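Local coordinates for beta-mannosidase (Trichoderma harzianum, PDB 4CVU), which probably hydrolyses terminal, non-reducing beta-D-mannose residues of beta-mannosides as a glycoside hydrolase family 2 enzyme, at residues Q414-R420 and L704-L708; I687-R691 and R735-H739; H739-S743 and I755-L761. All coordinates share one frame. Residues are numbered along the deposited sequence.

Overall arrangement
The three contacts run outward from the catalytic barrel into the following domain. Interaction 1 lies deep in the protein, its centre about 7 Å from the centre of the chain, and joins two barrel strands; by analogy with related enzymes, its Arg420 end faces the probable active site. Interaction 2 packs two barrel helices, with its centre about 12 Å from that of interaction 1; Asn415 CB and Tyr737 O meet at 3.3 Å. Interaction 3, centred about 7 Å beyond interaction 2, pairs the first strands of the Ig-like domain. His739 belongs to both outer contacts, and Arg691 NH2 lies 3.7 Å from Asp760 CB, so barrel helix and beta-hairpin form one continuous interface.

Interaction 1 of 3, residues Q414-R420 and L704-L708; sequences QNFNMLR and LYWQL
Gln414 directly follows helix 401-413. Its chi1 m, chi2 t side chain reaches across so that NE2 donates a nearly linear hydrogen bond to Tyr705 OH (2.8 Å, 172°), in the plane of the phenol ring; the amide can donate again, to Ser733. Asn415 has positive phi (66°, psi 34°), readily tolerated by asparagine, and is the C-prime residue of the helix-ending Schellman motif. Phe416 is extended (psi 152°), with chi1 m; its CZ touches Tyr705 CE2 at 3.9 Å and Leu708 CD1 at 4.2 Å, the two aromatic planes being 86° apart and their centroids 6.0 Å.

At Met418 the chain enters a strand. Leu419 and Leu704 have the nearest CA atoms, 7.3 Å apart, too far for pairing, because strand 380-389 lies between and is parallel to both. These are the second and eighth strands of a (beta/alpha)8 barrel, flanking the first where the barrel closes. Inside it, Met418 (chi1 and chi2 t) places SD 4.1 Å from Leu704 CD1. On the helix-facing side, Leu419 (m, t) brings CD2 within 4.0 Å of Leu708 CD2, two branched apolar chains filling space against helix 401-413. Arg420, extended through chi3 (chi1 to chi3 t), lays CB 3.9 Å from Leu704 CD1 and NH1 4.3 Å from Trp706 CZ3, while its charge is met by Glu446 and Glu594. The peptide joining Trp706 to Gln707 is cis, as after the eighth strand in many clan GH-A glycosidases, and turns the chain so that Leu708 packs back beneath Phe416 and Leu419.

Interaction 2 of 3, residues I687-R691 and R735-H739; sequences IQFYR and RTYEH
Residues 687-691 form a helical turn near the end of helix 664-692, with Arg691 N hydrogen-bonded to Ile687 O at 2.9 Å. Opposite them, helix 729-736 finishes at Thr736: Tyr737 (phi -98°, psi 10°) leaves helical geometry, Glu738 is extended (psi 156°), and Glu738 N hydrogen-bonds to Arg735 O at 3.2 Å. Gln688 and Thr736 are in register, their CA atoms 6.7 Å apart.

The polar part belongs to Arg691, in an m, t, p conformation that spans the gap. Its NH1 donates to Thr736 O (2.8 Å) and Glu738 O (2.7 Å); NH2 donates to Glu738 O (3.0 Å) and weakly to His739 O (3.3 Å). All three carbonyls lie near the guanidinium plane. Arginine suits this place because one planar group can serve several carbonyls of a chain leaving its helix.

Apolar packing lies beside it. Ile687 (m, t) sets CG2 3.6 Å from Tyr737 CE1 and 3.7 Å from Thr736 CG2, and Thr736 CG2 also rests 4.3 Å from Gln688 CB. Threonine can offer this methyl because its hydroxyl hydrogen-bonds back to Val732 within the helix; Tyr737 OH is held by Ser703 and Gly386, beneath the helices. Such neighbouring outer helices, packed around a strand layer, are typical of the (beta/alpha)8 barrel, here at the point where its last helix hands the chain to the Ig-like domain.

Interaction 3 of 3, residues H739-S743 and I755-L761; sequences HVIAS and IWVTSDL
His739 ND1 donates to Asp760 OD1 at 2.9 Å, while Asp760 N donates to His739 O, also at 2.9 Å, so side chain and backbone close the same end of the pairing. A His chi1 near m and an Asp chi1 near p bring the groups together; Asp760 OD2 continues to Lys385 in a salt bridge, and His739 NE2 is hydrogen-bonded to Asp317.

From there strands 740-743 and 755-759 run antiparallel, at 165°, their axes 4.6 Å apart. Ile741 and Thr758 form a hydrogen-bonded pair (Ile741 N to Thr758 O 3.0 Å, Thr758 N to Ile741 O 2.9 Å), as do Ser743 and Trp756 (Ser743 N to Trp756 O 2.8 Å, Trp756 N to Ser743 O 3.0 Å). Val740 with Ser759 and Ala742 with Val757 are the non-hydrogen-bonded pairs. At the strand end, Ser759 OG accepts from Leu761 N at 3.3 Å, an ST turn.

On one face Val740 CG1 meets Val757 CG1 at 4.1 Å and Val740 CG2 meets Leu761 CD1 at 3.9 Å; Val740 and Val757 pack on Leu826 across the Ig-like sandwich, while Val740 and Leu761 touch Phe843. On the other, a water bridges Ser743 OG (3.2 Å) and Thr758 OG1 (3.0 Å), the latter also hydrogen-bonded to Thr800.

Carboxylates at both ring nitrogens are consistent with a protonated His739; charged groups concentrate at this domain junction, with Lys385 and Arg691 beside Asp760.

Interaction 1 of 3, residues Q414-R420 and L704-L708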
loop_
_atom_site.group_PDB
_atom_site.type_symbol
_atom_site.label_atom_id
_atom_site.label_comp_id
_atom_site.label_asym_id
_atom_site.label_seq_id
_atom_site.Cartn_x
_atom_site.Cartn_y
_atom_site.Cartn_z
ATOM N N GLN A 414 16.528 -21.634 -17.000
ATOM C CA GLN A 414 16.801 -22.508 -15.879
ATOM C C GLN A 414 17.178 -23.888 -16.359
ATOM O O GLN A 414 17.377 -24.772 -15.574
ATOM C CB GLN A 414 15.575 -22.611 -14.979
ATOM C CG GLN A 414 15.325 -21.470 -13.999
ATOM C CD GLN A 414 14.188 -21.787 -13.052
ATOM O OE1 GLN A 414 13.116 -21.284 -13.218
ATOM N NE2 GLN A 414 14.401 -22.682 -12.095
ATOM N N ASN A 415 17.316 -24.028 -17.657
ATOM C CA ASN A 415 17.606 -25.262 -18.372
ATOM C C ASN A 415 16.497 -26.323 -18.294
ATOM O O ASN A 415 16.808 -27.486 -18.284
ATOM C CB ASN A 415 18.970 -25.871 -17.892
ATOM C CG ASN A 415 20.146 -24.960 -18.159
ATOM O OD1 ASN A 415 20.377 -24.554 -19.268
ATOM N ND2 ASN A 415 20.855 -24.596 -17.131
ATOM N N PHE A 416 15.227 -25.904 -18.266
ATOM C CA PHE A 416 14.104 -26.819 -18.241
ATOM C C PHE A 416 13.935 -27.537 -19.589
ATOM O O PHE A 416 14.323 -27.037 -20.588
ATOM C CB PHE A 416 12.776 -26.082 -17.927
ATOM C CG PHE A 416 12.551 -25.748 -16.488
ATOM C CD1 PHE A 416 13.557 -25.310 -15.684
ATOM C CD2 PHE A 416 11.314 -25.797 -15.979
ATOM C CE1 PHE A 416 13.309 -24.943 -14.394
ATOM C CE2 PHE A 416 11.068 -25.443 -14.703
ATOM C CZ PHE A 416 12.062 -25.004 -13.913
ATOM N N ASN A 417 13.381 -28.731 -19.600
ATOM C CA ASN A 417 12.795 -29.294 -20.802
ATOM C C ASN A 417 11.368 -29.744 -20.588
ATOM O O ASN A 417 10.727 -30.197 -21.538
ATOM C CB ASN A 417 13.661 -30.408 -21.396
ATOM C CG ASN A 417 13.954 -31.492 -20.405
ATOM O OD1 ASN A 417 13.140 -31.763 -19.554
ATOM N ND2 ASN A 417 15.162 -32.033 -20.443
ATOM N N MET A 418 10.831 -29.535 -19.376
ATOM C CA MET A 418 9.476 -29.972 -19.045
ATOM C C MET A 418 8.865 -29.111 -17.942
ATOM O O MET A 418 9.582 -28.658 -17.033
ATOM C CB MET A 418 9.498 -31.455 -18.568
ATOM C CG MET A 418 8.129 -32.058 -18.333
ATOM S SD MET A 418 8.229 -33.814 -17.844
ATOM C CE MET A 418 8.267 -34.620 -19.425
ATOM N N LEU A 419 7.558 -28.851 -18.084
ATOM C CA LEU A 419 6.690 -28.421 -17.014
ATOM C C LEU A 419 5.590 -29.443 -16.804
ATOM O O LEU A 419 5.007 -29.983 -17.773
ATOM C CB LEU A 419 6.048 -27.030 -17.291
ATOM C CG LEU A 419 6.988 -25.856 -17.479
ATOM C CD1 LEU A 419 6.250 -24.639 -18.034
ATOM C CD2 LEU A 419 7.669 -25.487 -16.190
ATOM N N ARG A 420 5.247 -29.686 -15.542
ATOM C CA ARG A 420 4.026 -30.367 -15.226
ATOM C C ARG A 420 2.932 -29.358 -15.018
ATOM O O ARG A 420 3.020 -28.564 -14.087
ATOM C CB ARG A 420 4.162 -31.202 -13.958
ATOM C CG ARG A 420 2.817 -31.613 -13.402
ATOM C CD ARG A 420 2.989 -32.786 -12.463
ATOM N NE ARG A 420 1.731 -33.157 -11.818
ATOM C CZ ARG A 420 1.466 -33.107 -10.515
ATOM N NH1 ARG A 420 2.346 -32.668 -9.625
ATOM N NH2 ARG A 420 0.286 -33.508 -10.089
ATOM N N LEU A 704 11.160 -32.609 -11.270
ATOM C CA LEU A 704 10.231 -31.455 -11.397
ATOM C C LEU A 704 9.963 -30.881 -10.026
ATOM O O LEU A 704 9.141 -31.395 -9.260
ATOM C CB LEU A 704 8.909 -31.873 -12.060
ATOM C CG LEU A 704 8.977 -32.636 -13.382
ATOM C CD1 LEU A 704 7.599 -33.085 -13.858
ATOM C CD2 LEU A 704 9.664 -31.845 -14.467
ATOM N N TYR A 705 10.659 -29.820 -9.678
ATOM C CA TYR A 705 10.467 -29.254 -8.350
ATOM C C TYR A 705 9.092 -28.591 -8.160
ATOM O O TYR A 705 8.430 -28.132 -9.118
ATOM C CB TYR A 705 11.641 -28.349 -7.963
ATOM C CG TYR A 705 11.769 -26.979 -8.664
ATOM C CD1 TYR A 705 10.911 -25.938 -8.361
ATOM C CD2 TYR A 705 12.796 -26.733 -9.578
ATOM C CE1 TYR A 705 11.071 -24.676 -8.962
ATOM C CE2 TYR A 705 12.958 -25.488 -10.175
ATOM C CZ TYR A 705 12.097 -24.465 -9.865
ATOM O OH TYR A 705 12.243 -23.213 -10.455
ATOM N N TRP A 706 8.663 -28.575 -6.904
ATOM C CA TRP A 706 7.434 -27.890 -6.496
ATOM C C TRP A 706 7.844 -26.550 -5.886
ATOM O O TRP A 706 8.487 -26.540 -4.834
ATOM C CB TRP A 706 6.619 -28.743 -5.478
ATOM C CG TRP A 706 5.324 -28.054 -5.275
ATOM C CD1 TRP A 706 5.075 -27.060 -4.407
ATOM C CD2 TRP A 706 4.153 -28.166 -6.099
ATOM N NE1 TRP A 706 3.827 -26.560 -4.584
ATOM C CE2 TRP A 706 3.227 -27.228 -5.622
ATOM C CE3 TRP A 706 3.792 -28.995 -7.157
ATOM C CZ2 TRP A 706 1.983 -27.087 -6.159
ATOM C CZ3 TRP A 706 2.542 -28.849 -7.717
ATOM C CH2 TRP A 706 1.645 -27.892 -7.216
ATOM N N GLN A 707 7.517 -25.388 -6.470
ATOM C CA GLN A 707 6.686 -25.179 -7.633
ATOM C C GLN A 707 7.370 -24.072 -8.425
ATOM O O GLN A 707 8.234 -23.364 -7.889
ATOM C CB GLN A 707 5.277 -24.710 -7.235
ATOM C CG GLN A 707 5.254 -23.436 -6.409
ATOM C CD GLN A 707 3.961 -23.188 -5.656
ATOM O OE1 GLN A 707 3.688 -23.837 -4.656
ATOM N NE2 GLN A 707 3.170 -22.216 -6.116
ATOM N N LEU A 708 7.044 -23.956 -9.707
ATOM C CA LEU A 708 7.740 -22.997 -10.527
ATOM C C LEU A 708 7.398 -21.624 -10.030
ATOM O O LEU A 708 8.286 -20.799 -9.801
ATOM C CB LEU A 708 7.339 -23.132 -12.010
ATOM C CG LEU A 708 7.747 -21.948 -12.939
ATOM C CD1 LEU A 708 9.228 -21.939 -13.183
ATOM C CD2 LEU A 708 7.071 -22.079 -14.261
#

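Interaction 2 of 3, residues I687-R691 and R735-H739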
loop_
_atom_site.group_PDB
_atom_site.type_symbol
_atom_site.label_atom_id
_atom_site.label_comp_id
_atom_site.label_asym_id
_atom_site.label_seq_id
_atom_site.Cartn_x
_atom_site.Cartn_y
_atom_site.Cartn_z
ATOM N N ILE A 687 17.957 -32.054 -6.063
ATOM C CA ILE A 687 18.131 -32.252 -7.480
ATOM C C ILE A 687 19.398 -33.043 -7.855
ATOM O O ILE A 687 19.362 -33.873 -8.756
ATOM C CB ILE A 687 18.189 -30.917 -8.242
ATOM C CG1 ILE A 687 16.810 -30.246 -8.189
ATOM C CG2 ILE A 687 18.606 -31.234 -9.676
ATOM C CD1 ILE A 687 16.767 -28.809 -8.702
ATOM N N GLN A 688 20.525 -32.726 -7.223
ATOM C CA GLN A 688 21.770 -33.422 -7.531
ATOM C C GLN A 688 21.665 -34.903 -7.116
ATOM O O GLN A 688 22.221 -35.771 -7.757
ATOM C CB GLN A 688 22.960 -32.756 -6.851
ATOM C CG GLN A 688 22.993 -32.828 -5.328
ATOM C CD GLN A 688 24.220 -32.152 -4.729
ATOM O OE1 GLN A 688 24.675 -31.093 -5.187
ATOM N NE2 GLN A 688 24.778 -32.780 -3.688
ATOM N N PHE A 689 20.928 -35.178 -6.055
ATOM C CA PHE A 689 20.692 -36.577 -5.618
ATOM C C PHE A 689 19.776 -37.351 -6.599
ATOM O O PHE A 689 20.043 -38.497 -6.950
ATOM C CB PHE A 689 20.103 -36.572 -4.205
ATOM C CG PHE A 689 19.527 -37.880 -3.777
ATOM C CD1 PHE A 689 20.302 -38.818 -3.144
ATOM C CD2 PHE A 689 18.193 -38.159 -4.012
ATOM C CE1 PHE A 689 19.773 -40.010 -2.757
ATOM C CE2 PHE A 689 17.651 -39.376 -3.644
ATOM C CZ PHE A 689 18.443 -40.297 -3.011
ATOM N N TYR A 690 18.721 -36.697 -7.071
ATOM C CA TYR A 690 17.849 -37.300 -8.089
ATOM C C TYR A 690 18.619 -37.566 -9.399
ATOM O O TYR A 690 18.512 -38.649 -9.982
ATOM C CB TYR A 690 16.604 -36.440 -8.379
ATOM C CG TYR A 690 15.677 -36.247 -7.201
ATOM C CD1 TYR A 690 15.378 -37.301 -6.333
ATOM C CD2 TYR A 690 15.133 -34.969 -6.914
ATOM C CE1 TYR A 690 14.568 -37.099 -5.224
ATOM C CE2 TYR A 690 14.321 -34.775 -5.814
ATOM C CZ TYR A 690 14.036 -35.832 -4.968
ATOM O OH TYR A 690 13.202 -35.640 -3.850
ATOM N N ARG A 691 19.401 -36.578 -9.839
ATOM C CA ARG A 691 20.147 -36.716 -11.079
ATOM C C ARG A 691 21.218 -37.785 -11.079
ATOM O O ARG A 691 21.356 -38.478 -12.052
ATOM C CB ARG A 691 20.808 -35.438 -11.448
ATOM C CG ARG A 691 19.788 -34.400 -11.890
ATOM C CD ARG A 691 20.530 -33.264 -12.538
ATOM N NE ARG A 691 21.158 -33.634 -13.815
ATOM C CZ ARG A 691 21.751 -32.747 -14.619
ATOM N NH1 ARG A 691 21.779 -31.451 -14.280
ATOM N NH2 ARG A 691 22.277 -33.132 -15.778
ATOM N N ARG A 735 21.895 -23.863 -12.422
ATOM C CA ARG A 735 23.229 -24.445 -12.423
ATOM C C ARG A 735 23.096 -25.923 -12.233
ATOM O O ARG A 735 23.820 -26.712 -12.873
ATOM C CB ARG A 735 24.127 -23.889 -11.309
ATOM C CG ARG A 735 24.694 -22.493 -11.572
ATOM C CD ARG A 735 25.850 -22.212 -10.594
ATOM N NE ARG A 735 25.406 -22.112 -9.203
ATOM C CZ ARG A 735 24.985 -20.984 -8.620
ATOM N NH1 ARG A 735 24.963 -19.823 -9.296
ATOM N NH2 ARG A 735 24.591 -21.011 -7.351
ATOM N N THR A 736 22.170 -26.304 -11.361
ATOM C CA THR A 736 22.029 -27.712 -11.024
ATOM C C THR A 736 21.269 -28.498 -12.122
ATOM O O THR A 736 21.269 -29.716 -12.087
ATOM C CB THR A 736 21.358 -27.901 -9.635
ATOM O OG1 THR A 736 21.818 -26.897 -8.740
ATOM C CG2 THR A 736 21.682 -29.273 -9.039
ATOM N N TYR A 737 20.614 -27.798 -13.048
ATOM C CA TYR A 737 19.997 -28.410 -14.220
ATOM C C TYR A 737 20.895 -28.303 -15.498
ATOM O O TYR A 737 20.460 -28.563 -16.615
ATOM C CB TYR A 737 18.603 -27.801 -14.484
ATOM C CG TYR A 737 17.444 -28.318 -13.602
ATOM C CD1 TYR A 737 17.505 -29.539 -12.945
ATOM C CD2 TYR A 737 16.265 -27.606 -13.509
ATOM C CE1 TYR A 737 16.422 -30.022 -12.202
ATOM C CE2 TYR A 737 15.178 -28.088 -12.771
ATOM C CZ TYR A 737 15.280 -29.298 -12.099
ATOM O OH TYR A 737 14.223 -29.777 -11.353
ATOM N N GLU A 738 22.143 -27.886 -15.331
ATOM C CA GLU A 738 23.051 -27.844 -16.472
ATOM C C GLU A 738 23.320 -29.278 -16.981
ATOM O O GLU A 738 23.173 -30.264 -16.243
ATOM C CB GLU A 738 24.368 -27.142 -16.094
ATOM C CG GLU A 738 24.249 -25.622 -15.997
ATOM C CD GLU A 738 25.589 -24.932 -15.986
ATOM O OE1 GLU A 738 26.326 -25.127 -16.952
ATOM O OE2 GLU A 738 25.935 -24.244 -15.036
ATOM N N HIS A 739 23.695 -29.376 -18.254
ATOM C CA HIS A 739 23.900 -30.689 -18.900
ATOM C C HIS A 739 24.901 -31.563 -18.168
ATOM O O HIS A 739 24.661 -32.726 -17.982
ATOM C CB HIS A 739 24.291 -30.527 -20.369
ATOM C CG HIS A 739 23.211 -29.930 -21.210
ATOM N ND1 HIS A 739 22.024 -30.579 -21.477
ATOM C CD2 HIS A 739 23.135 -28.732 -21.836
ATOM C CE1 HIS A 739 21.262 -29.801 -22.232
ATOM N NE2 HIS A 739 21.916 -28.682 -22.473
#

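Interaction 3 of 3, residues H739-S743 and I755-L761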
loop_
_atom_site.group_PDB
_atom_site.type_symbol
_atom_site.label_atom_id
_atom_site.label_comp_id
_atom_site.label_asym_id
_atom_site.label_seq_id
_atom_site.Cartn_x
_atom_site.Cartn_y
_atom_site.Cartn_z
ATOM N N HIS A 739 23.695 -29.376 -18.254
ATOM C CA HIS A 739 23.900 -30.689 -18.900
ATOM C C HIS A 739 24.901 -31.563 -18.168
ATOM O O HIS A 739 24.661 -32.726 -17.982
ATOM C CB HIS A 739 24.291 -30.527 -20.369
ATOM C CG HIS A 739 23.211 -29.930 -21.210
ATOM N ND1 HIS A 739 22.024 -30.579 -21.477
ATOM C CD2 HIS A 739 23.135 -28.732 -21.836
ATOM C CE1 HIS A 739 21.262 -29.801 -22.232
ATOM N NE2 HIS A 739 21.916 -28.682 -22.473
ATOM N N VAL A 740 26.023 -30.974 -17.747
ATOM C CA VAL A 740 27.098 -31.677 -17.049
ATOM C C VAL A 740 27.429 -30.893 -15.764
ATOM O O VAL A 740 27.779 -29.718 -15.830
ATOM C CB VAL A 740 28.353 -31.770 -17.956
ATOM C CG1 VAL A 740 29.406 -32.682 -17.363
ATOM C CG2 VAL A 740 27.980 -32.266 -19.347
ATOM N N ILE A 741 27.283 -31.545 -14.613
ATOM C CA ILE A 741 27.488 -30.922 -13.309
ATOM C C ILE A 741 28.405 -31.776 -12.449
ATOM O O ILE A 741 28.457 -32.996 -12.594
ATOM C CB ILE A 741 26.136 -30.669 -12.567
ATOM C CG1 ILE A 741 25.386 -31.995 -12.316
ATOM C CG2 ILE A 741 25.260 -29.714 -13.382
ATOM C CD1 ILE A 741 24.221 -31.874 -11.345
ATOM N N ALA A 742 29.151 -31.102 -11.585
ATOM C CA ALA A 742 29.930 -31.710 -10.502
ATOM C C ALA A 742 29.223 -31.392 -9.202
ATOM O O ALA A 742 28.939 -30.226 -8.919
ATOM C CB ALA A 742 31.344 -31.136 -10.476
ATOM N N SER A 743 28.956 -32.409 -8.405
ATOM C CA SER A 743 28.071 -32.277 -7.269
ATOM C C SER A 743 28.753 -32.791 -6.009
ATOM O O SER A 743 29.372 -33.857 -6.047
ATOM C CB SER A 743 26.776 -33.059 -7.521
ATOM O OG SER A 743 26.012 -32.519 -8.605
ATOM N N ILE A 755 32.397 -36.358 -4.363
ATOM C CA ILE A 755 32.059 -35.538 -5.520
ATOM C C ILE A 755 31.794 -36.445 -6.717
ATOM O O ILE A 755 32.608 -37.302 -7.069
ATOM C CB ILE A 755 33.142 -34.508 -5.860
ATOM C CG1 ILE A 755 33.352 -33.602 -4.648
ATOM C CG2 ILE A 755 32.688 -33.664 -7.045
ATOM C CD1 ILE A 755 34.696 -32.978 -4.588
ATOM N N TRP A 756 30.631 -36.252 -7.321
ATOM C CA TRP A 756 30.209 -37.012 -8.486
ATOM C C TRP A 756 29.989 -36.077 -9.638
ATOM O O TRP A 756 29.550 -34.931 -9.433
ATOM C CB TRP A 756 28.884 -37.699 -8.194
ATOM C CG TRP A 756 28.937 -38.735 -7.132
ATOM C CD1 TRP A 756 29.131 -38.541 -5.814
ATOM C CD2 TRP A 756 28.740 -40.131 -7.314
ATOM N NE1 TRP A 756 29.067 -39.745 -5.142
ATOM C CE2 TRP A 756 28.816 -40.736 -6.049
ATOM C CE3 TRP A 756 28.455 -40.929 -8.428
ATOM C CZ2 TRP A 756 28.657 -42.111 -5.861
ATOM C CZ3 TRP A 756 28.306 -42.298 -8.246
ATOM C CH2 TRP A 756 28.413 -42.878 -6.969
ATOM N N VAL A 757 30.280 -36.563 -10.844
ATOM C CA VAL A 757 29.958 -35.849 -12.068
ATOM C C VAL A 757 28.784 -36.554 -12.776
ATOM O O VAL A 757 28.823 -37.783 -13.018
ATOM C CB VAL A 757 31.161 -35.752 -13.014
ATOM C CG1 VAL A 757 30.748 -35.190 -14.366
ATOM C CG2 VAL A 757 32.275 -34.897 -12.408
ATOM N N THR A 758 27.776 -35.766 -13.156
ATOM C CA THR A 758 26.540 -36.303 -13.731
ATOM C C THR A 758 26.220 -35.572 -15.016
ATOM O O THR A 758 26.344 -34.362 -15.069
ATOM C CB THR A 758 25.353 -36.148 -12.739
ATOM O OG1 THR A 758 25.617 -36.884 -11.539
ATOM C CG2 THR A 758 24.073 -36.680 -13.344
ATOM N N SER A 759 25.812 -36.311 -16.051
ATOM C CA SER A 759 25.592 -35.739 -17.392
ATOM C C SER A 759 24.275 -36.215 -17.958
ATOM O O SER A 759 23.977 -37.394 -17.850
ATOM C CB SER A 759 26.729 -36.157 -18.347
ATOM O OG SER A 759 26.409 -35.856 -19.684
ATOM N N ASP A 760 23.495 -35.323 -18.574
ATOM C CA ASP A 760 22.260 -35.762 -19.225
ATOM C C ASP A 760 22.359 -35.953 -20.755
ATOM O O ASP A 760 21.342 -36.173 -21.440
ATOM C CB ASP A 760 21.097 -34.842 -18.863
ATOM C CG ASP A 760 21.166 -33.488 -19.542
ATOM O OD1 ASP A 760 22.157 -33.184 -20.278
ATOM O OD2 ASP A 760 20.210 -32.722 -19.314
ATOM N N LEU A 761 23.574 -35.832 -21.273
ATOM C CA LEU A 761 23.812 -35.952 -22.705
ATOM C C LEU A 761 23.611 -37.399 -23.146
ATOM O O LEU A 761 23.693 -38.329 -22.326
ATOM C CB LEU A 761 25.221 -35.474 -23.053
ATOM C CG LEU A 761 25.523 -34.015 -22.721
ATOM C CD1 LEU A 761 27.025 -33.769 -22.835
ATOM C CD2 LEU A 761 24.741 -33.042 -23.592
HETATM O O HOH W 1 24.710 -35.349 -9.143
#